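PDB 1XI1: DNA polymerase from Bacillus phage phi29, which replicates viral DNA by protein-primed, strand-displacing synthesis with high processivity and fidelity, the natural enzyme also having a proofreading 3'-5' exonuclease activity. Local coordinates for residues V276-Y281 with G350-A355; F237-I242 with Y494-T499. The protein carries 2 engineered substitutions. All blocks are in the same frame, centred on the assembly; numbering follows the deposited sequence.

Interaction 1 (V276-Y281 with G350-A355); sequences VWDEDY and GLKFKA
Lys352 sets its CG anti to its own carbonyl carbon and then bends at chi3 (-59°), which swings the ammonium group back to Asp278, whose CG lies anti to the backbone N (chi1 -168°). The contact belongs to a crossover connection: the loop from strand 267-272 to strand 283-294 passes over strand 340-356, which hydrogen-bonds to both. In 276-281 the chain reverses through a type I turn from Asp278 to Tyr281. Asp278 suits the first place of this turn, because its OD1 also accepts a hydrogen bond from Asp280 N (3.3 Å), forming an Asx turn that steadies the carboxylate. Its other oxygen does the bridging. Lys352 NZ meets Asp278 OD2 at a short 2.5 Å, on the anti lone pair, with the two side chains roughly perpendicular. A water extends the grip by accepting from Lys352 NZ and donating to Val276 O, so the lysine head ties two points of the loop to the strand. The aliphatic part of Lys352 is used as well: its CB lies 3.6 Å from Tyr281 CB. Farther along, Tyr281 and Lys354 run alongside each other, pointing the same way, and the long methylene chain of the lysine suits a place over an aromatic face. Lys354 CG stands 3.9 Å from the centroid of the Tyr281 ring in a CH-pi contact, 21° off the normal. Beneath, Phe353 turns its side chain to the other side of the strand, among Pro264, Pro268 and Tyr426. Backbone carbonyls complete the seam. Tyr281 CA approaches Phe353 O at 3.0 Å, and Asp280 O receives Lys354 CA at 3.5 Å while also accepting from a second water, which accepts from Ala355 N at 3.2 Å.

Interaction 2 (F237-I242 with Y494-T499); sequences FKEKEI and YLRQKT
The backbone N of Glu239 donates to Tyr494 O over 2.6 Å, a short bond bent at the hydrogen (141°), although the donor lies nearly in line with the carbonyl. Glu239 has a positive phi (62°), and around it segment 237-242 turns before pairing with strand 491-496 through Ile242 and Ala492. A type II turn from Arg496 to Thr499 closes that strand's beta-hairpin with 499-507, and a classic beta bulge sets Leu495 and Arg496 against the single residue Thr499. Above the backbone bond lies a cluster of charged side chains. Arg496 NH1 folds back on Leu495 O at 2.8 Å, meeting it from above the carbonyl plane. This bond helps fix the guanidinium for its two neighbours. Glu239 brings CG to the guanidinium edge, its carboxylate plane 88° from that of the guanidinium; Glu239 OE2 makes a long salt bridge to Arg496 NH1 at 3.8 Å. Lys238, fully extended, lays NZ over one guanidinium face, its CE 3.4 Å from Arg496 NH1. On the opposite, apolar flank Ile242 CD1 touches Tyr494 CE1 at 4.3 Å. Tyr494 suits this buried place because its OH is bonded to Gln502 and His461, while its ring meets that of Tyr500; Lys498, probably involved in binding template-primer DNA, forms a salt bridge with Asp456 of the YCDTD motif. Lys238 NZ lies 3.8 Å from Arg496 NH2, a repulsion that Glu239, and weakly the terminal carboxylate of Lys575, may moderate; cohesion therefore seems to rest more on the backbone bond and the apolar side than on the charges.

Both contacts lie in the region responsible for initiation and polymerization, yet they belong to different antiparallel sheets, and their centres are 42 Å apart. Along the chain, interaction 1 is nested inside the long loop closed by interaction 2. Interaction 1 is a surface contact, its nearest atom about 34 Å from the bound nucleic acid; side chains and waters bind its loop to a strand. Interaction 2 is partly buried, its nearest atom about 12 Å from the nucleic acid, and combines a direct backbone bond with tyrosine packing. Their ion pairs differ accordingly: a close lysine-aspartate bridge holds the outer loop, whereas the inner contact has a loose arginine-glutamate pair with a second cation nearby.

Interaction 1 (V276-Y281 with G350-A355)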
# COMPACT_ATOMS: atom_id res chain seq x y z
N VAL C 276 4.65 -34.22 11.17
CA VAL C 276 4.43 -35.52 10.54
C VAL C 276 3.26 -35.30 9.57
O VAL C 276 2.33 -34.55 9.88
CB VAL C 276 4.05 -36.60 11.60
CG1 VAL C 276 3.34 -37.75 10.94
CG2 VAL C 276 5.31 -37.12 12.29
N TRP C 277 3.31 -35.92 8.40
CA TRP C 277 2.24 -35.75 7.42
C TRP C 277 0.84 -36.05 7.98
O TRP C 277 0.59 -37.15 8.49
CB TRP C 277 2.52 -36.61 6.18
CG TRP C 277 1.38 -36.67 5.19
CD1 TRP C 277 0.61 -37.77 4.88
CD2 TRP C 277 0.84 -35.59 4.42
NE1 TRP C 277 -0.38 -37.43 3.97
CE2 TRP C 277 -0.26 -36.10 3.67
CE3 TRP C 277 1.16 -34.23 4.29
CZ2 TRP C 277 -1.03 -35.29 2.82
CZ3 TRP C 277 0.39 -33.43 3.44
CH2 TRP C 277 -0.69 -33.97 2.71
N ASP C 278 -0.04 -35.06 7.90
CA ASP C 278 -1.41 -35.20 8.37
C ASP C 278 -2.36 -34.74 7.27
O ASP C 278 -2.59 -33.55 7.06
CB ASP C 278 -1.63 -34.37 9.64
CG ASP C 278 -2.96 -34.70 10.35
OD1 ASP C 278 -3.86 -35.32 9.74
OD2 ASP C 278 -3.09 -34.32 11.52
N GLU C 279 -2.90 -35.71 6.57
CA GLU C 279 -3.83 -35.49 5.47
C GLU C 279 -4.85 -34.39 5.77
O GLU C 279 -5.15 -33.57 4.89
CB GLU C 279 -4.54 -36.82 5.19
CG GLU C 279 -5.63 -36.80 4.15
CD GLU C 279 -6.34 -38.14 4.03
OE1 GLU C 279 -7.29 -38.26 3.24
OE2 GLU C 279 -5.95 -39.09 4.74
N ASP C 280 -5.38 -34.37 6.99
CA ASP C 280 -6.38 -33.38 7.39
C ASP C 280 -5.80 -32.02 7.76
O ASP C 280 -6.51 -31.01 7.76
CB ASP C 280 -7.18 -33.94 8.56
CG ASP C 280 -7.93 -35.19 8.18
OD1 ASP C 280 -8.38 -35.28 7.02
OD2 ASP C 280 -8.08 -36.08 9.05
N TYR C 281 -4.51 -32.01 8.11
CA TYR C 281 -3.80 -30.78 8.44
C TYR C 281 -2.56 -30.75 7.55
O TYR C 281 -1.43 -30.90 8.01
CB TYR C 281 -3.45 -30.75 9.92
CG TYR C 281 -4.68 -30.57 10.78
CD1 TYR C 281 -5.55 -31.64 11.05
CD2 TYR C 281 -4.99 -29.31 11.32
CE1 TYR C 281 -6.69 -31.46 11.84
CE2 TYR C 281 -6.13 -29.12 12.10
CZ TYR C 281 -6.97 -30.20 12.36
OH TYR C 281 -8.08 -30.03 13.16
N GLY C 350 5.59 -26.80 16.22
CA GLY C 350 4.94 -26.00 15.20
C GLY C 350 3.44 -25.97 15.29
O GLY C 350 2.86 -26.31 16.33
N LEU C 351 2.80 -25.56 14.21
CA LEU C 351 1.35 -25.48 14.14
C LEU C 351 0.88 -26.12 12.85
O LEU C 351 1.48 -25.90 11.79
CB LEU C 351 0.92 -24.01 14.15
CG LEU C 351 1.44 -23.15 15.30
CD1 LEU C 351 1.00 -21.70 15.12
CD2 LEU C 351 0.92 -23.72 16.62
N LYS C 352 -0.17 -26.95 12.95
CA LYS C 352 -0.76 -27.61 11.78
C LYS C 352 -2.08 -26.91 11.47
O LYS C 352 -2.75 -26.43 12.37
CB LYS C 352 -1.11 -29.08 12.04
CG LYS C 352 0.04 -30.01 12.10
CD LYS C 352 -0.44 -31.46 12.09
CE LYS C 352 -1.39 -31.82 13.25
NZ LYS C 352 -1.62 -33.30 13.27
N PHE C 353 -2.46 -26.88 10.20
CA PHE C 353 -3.71 -26.24 9.81
C PHE C 353 -4.47 -27.07 8.81
O PHE C 353 -3.88 -27.84 8.07
CB PHE C 353 -3.43 -24.87 9.16
CG PHE C 353 -2.59 -23.96 9.99
CD1 PHE C 353 -1.22 -24.17 10.12
CD2 PHE C 353 -3.16 -22.92 10.67
CE1 PHE C 353 -0.45 -23.33 10.90
CE2 PHE C 353 -2.39 -22.08 11.46
CZ PHE C 353 -1.03 -22.29 11.58
N LYS C 354 -5.79 -26.91 8.80
CA LYS C 354 -6.58 -27.56 7.79
C LYS C 354 -6.33 -26.73 6.56
O LYS C 354 -5.90 -25.59 6.70
CB LYS C 354 -8.06 -27.62 8.14
CG LYS C 354 -8.43 -28.55 9.28
CD LYS C 354 -9.91 -28.44 9.59
CE LYS C 354 -10.21 -27.24 10.48
NZ LYS C 354 -11.64 -27.21 10.90
N ALA C 355 -6.57 -27.23 5.37
CA ALA C 355 -6.32 -26.40 4.19
C ALA C 355 -7.30 -26.71 3.08
O ALA C 355 -7.91 -27.78 3.07
CB ALA C 355 -4.89 -26.60 3.69
O HOH W 1 0.92 -34.40 12.20
O HOH W 2 -7.80 -30.14 5.23

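Interaction 2 (F237-I242 with Y494-T499)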
# COMPACT_ATOMS: atom_id res chain seq x y z
N PHE C 237 25.60 -8.18 -10.58
CA PHE C 237 25.24 -7.05 -11.44
C PHE C 237 25.05 -5.78 -10.63
O PHE C 237 24.53 -4.78 -11.14
CB PHE C 237 23.94 -7.34 -12.20
CG PHE C 237 23.96 -8.63 -12.99
CD1 PHE C 237 23.79 -9.85 -12.36
CD2 PHE C 237 24.15 -8.61 -14.37
CE1 PHE C 237 23.81 -11.04 -13.09
CE2 PHE C 237 24.17 -9.79 -15.11
CZ PHE C 237 24.00 -11.00 -14.47
N LYS C 238 25.48 -5.79 -9.37
CA LYS C 238 25.30 -4.63 -8.53
C LYS C 238 26.09 -3.40 -8.99
O LYS C 238 27.29 -3.49 -9.26
CB LYS C 238 25.66 -4.95 -7.08
CG LYS C 238 25.42 -3.78 -6.13
CD LYS C 238 25.81 -4.10 -4.70
CE LYS C 238 25.63 -2.88 -3.80
NZ LYS C 238 26.11 -3.12 -2.41
N GLU C 239 25.39 -2.28 -9.10
CA GLU C 239 25.96 -0.99 -9.50
C GLU C 239 26.59 -0.90 -10.89
O GLU C 239 26.61 0.18 -11.49
CB GLU C 239 26.98 -0.54 -8.44
CG GLU C 239 26.38 -0.41 -7.05
CD GLU C 239 27.32 0.23 -6.05
OE1 GLU C 239 27.60 1.43 -6.20
OE2 GLU C 239 27.78 -0.47 -5.13
N LYS C 240 27.10 -2.00 -11.42
CA LYS C 240 27.69 -1.99 -12.75
C LYS C 240 26.54 -1.92 -13.75
O LYS C 240 25.46 -2.46 -13.50
CB LYS C 240 28.52 -3.26 -12.95
CG LYS C 240 29.49 -3.52 -11.82
CD LYS C 240 30.09 -4.92 -11.89
CE LYS C 240 31.00 -5.20 -10.70
NZ LYS C 240 31.54 -6.60 -10.71
N GLU C 241 26.73 -1.25 -14.88
CA GLU C 241 25.65 -1.18 -15.86
C GLU C 241 25.79 -2.30 -16.88
O GLU C 241 26.90 -2.77 -17.16
CB GLU C 241 25.63 0.18 -16.57
CG GLU C 241 26.52 0.31 -17.79
CD GLU C 241 26.13 1.49 -18.68
OE1 GLU C 241 26.17 2.65 -18.21
OE2 GLU C 241 25.77 1.25 -19.85
N ILE C 242 24.66 -2.71 -17.44
CA ILE C 242 24.63 -3.80 -18.40
C ILE C 242 23.81 -3.41 -19.61
O ILE C 242 23.37 -2.27 -19.75
CB ILE C 242 23.99 -5.04 -17.77
CG1 ILE C 242 22.55 -4.70 -17.35
CG2 ILE C 242 24.80 -5.49 -16.57
CD1 ILE C 242 21.78 -5.86 -16.78
N TYR C 494 21.46 -1.25 -12.09
CA TYR C 494 20.83 -1.52 -10.82
C TYR C 494 21.76 -1.12 -9.69
O TYR C 494 22.84 -1.71 -9.51
CB TYR C 494 20.49 -3.02 -10.72
CG TYR C 494 19.52 -3.49 -11.77
CD1 TYR C 494 19.91 -3.63 -13.11
CD2 TYR C 494 18.19 -3.76 -11.44
CE1 TYR C 494 19.00 -4.02 -14.10
CE2 TYR C 494 17.27 -4.15 -12.42
CZ TYR C 494 17.68 -4.27 -13.75
OH TYR C 494 16.75 -4.63 -14.71
N LEU C 495 21.37 -0.11 -8.91
CA LEU C 495 22.21 0.34 -7.81
C LEU C 495 21.88 -0.42 -6.52
O LEU C 495 22.78 -0.80 -5.77
CB LEU C 495 22.03 1.84 -7.58
CG LEU C 495 22.39 2.84 -8.69
CD1 LEU C 495 22.19 4.24 -8.16
CD2 LEU C 495 23.84 2.66 -9.14
N ARG C 496 20.59 -0.63 -6.28
CA ARG C 496 20.11 -1.31 -5.09
C ARG C 496 18.66 -1.75 -5.26
O ARG C 496 18.04 -1.51 -6.30
CB ARG C 496 20.22 -0.38 -3.87
CG ARG C 496 21.59 -0.39 -3.23
CD ARG C 496 21.88 0.88 -2.45
NE ARG C 496 23.20 0.86 -1.82
CZ ARG C 496 24.35 0.59 -2.45
NH1 ARG C 496 24.35 0.30 -3.75
NH2 ARG C 496 25.49 0.60 -1.79
N GLN C 497 18.11 -2.37 -4.23
CA GLN C 497 16.73 -2.82 -4.29
C GLN C 497 15.80 -1.67 -4.65
O GLN C 497 15.86 -0.60 -4.05
CB GLN C 497 16.30 -3.41 -2.95
CG GLN C 497 16.65 -4.88 -2.78
CD GLN C 497 16.30 -5.39 -1.39
OE1 GLN C 497 15.29 -4.97 -0.81
NE2 GLN C 497 17.11 -6.29 -0.86
N LYS C 498 14.94 -1.90 -5.64
CA LYS C 498 13.99 -0.90 -6.08
C LYS C 498 14.67 0.39 -6.57
O LYS C 498 14.05 1.45 -6.60
CB LYS C 498 13.02 -0.58 -4.93
CG LYS C 498 12.44 -1.83 -4.26
CD LYS C 498 11.54 -1.49 -3.10
CE LYS C 498 10.10 -1.62 -3.49
NZ LYS C 498 9.81 -3.01 -3.93
N THR C 499 15.93 0.28 -6.96
CA THR C 499 16.68 1.44 -7.44
C THR C 499 17.45 1.14 -8.73
O THR C 499 18.66 0.87 -8.70
CB THR C 499 17.69 1.93 -6.38
OG1 THR C 499 17.02 2.10 -5.13
CG2 THR C 499 18.30 3.28 -6.79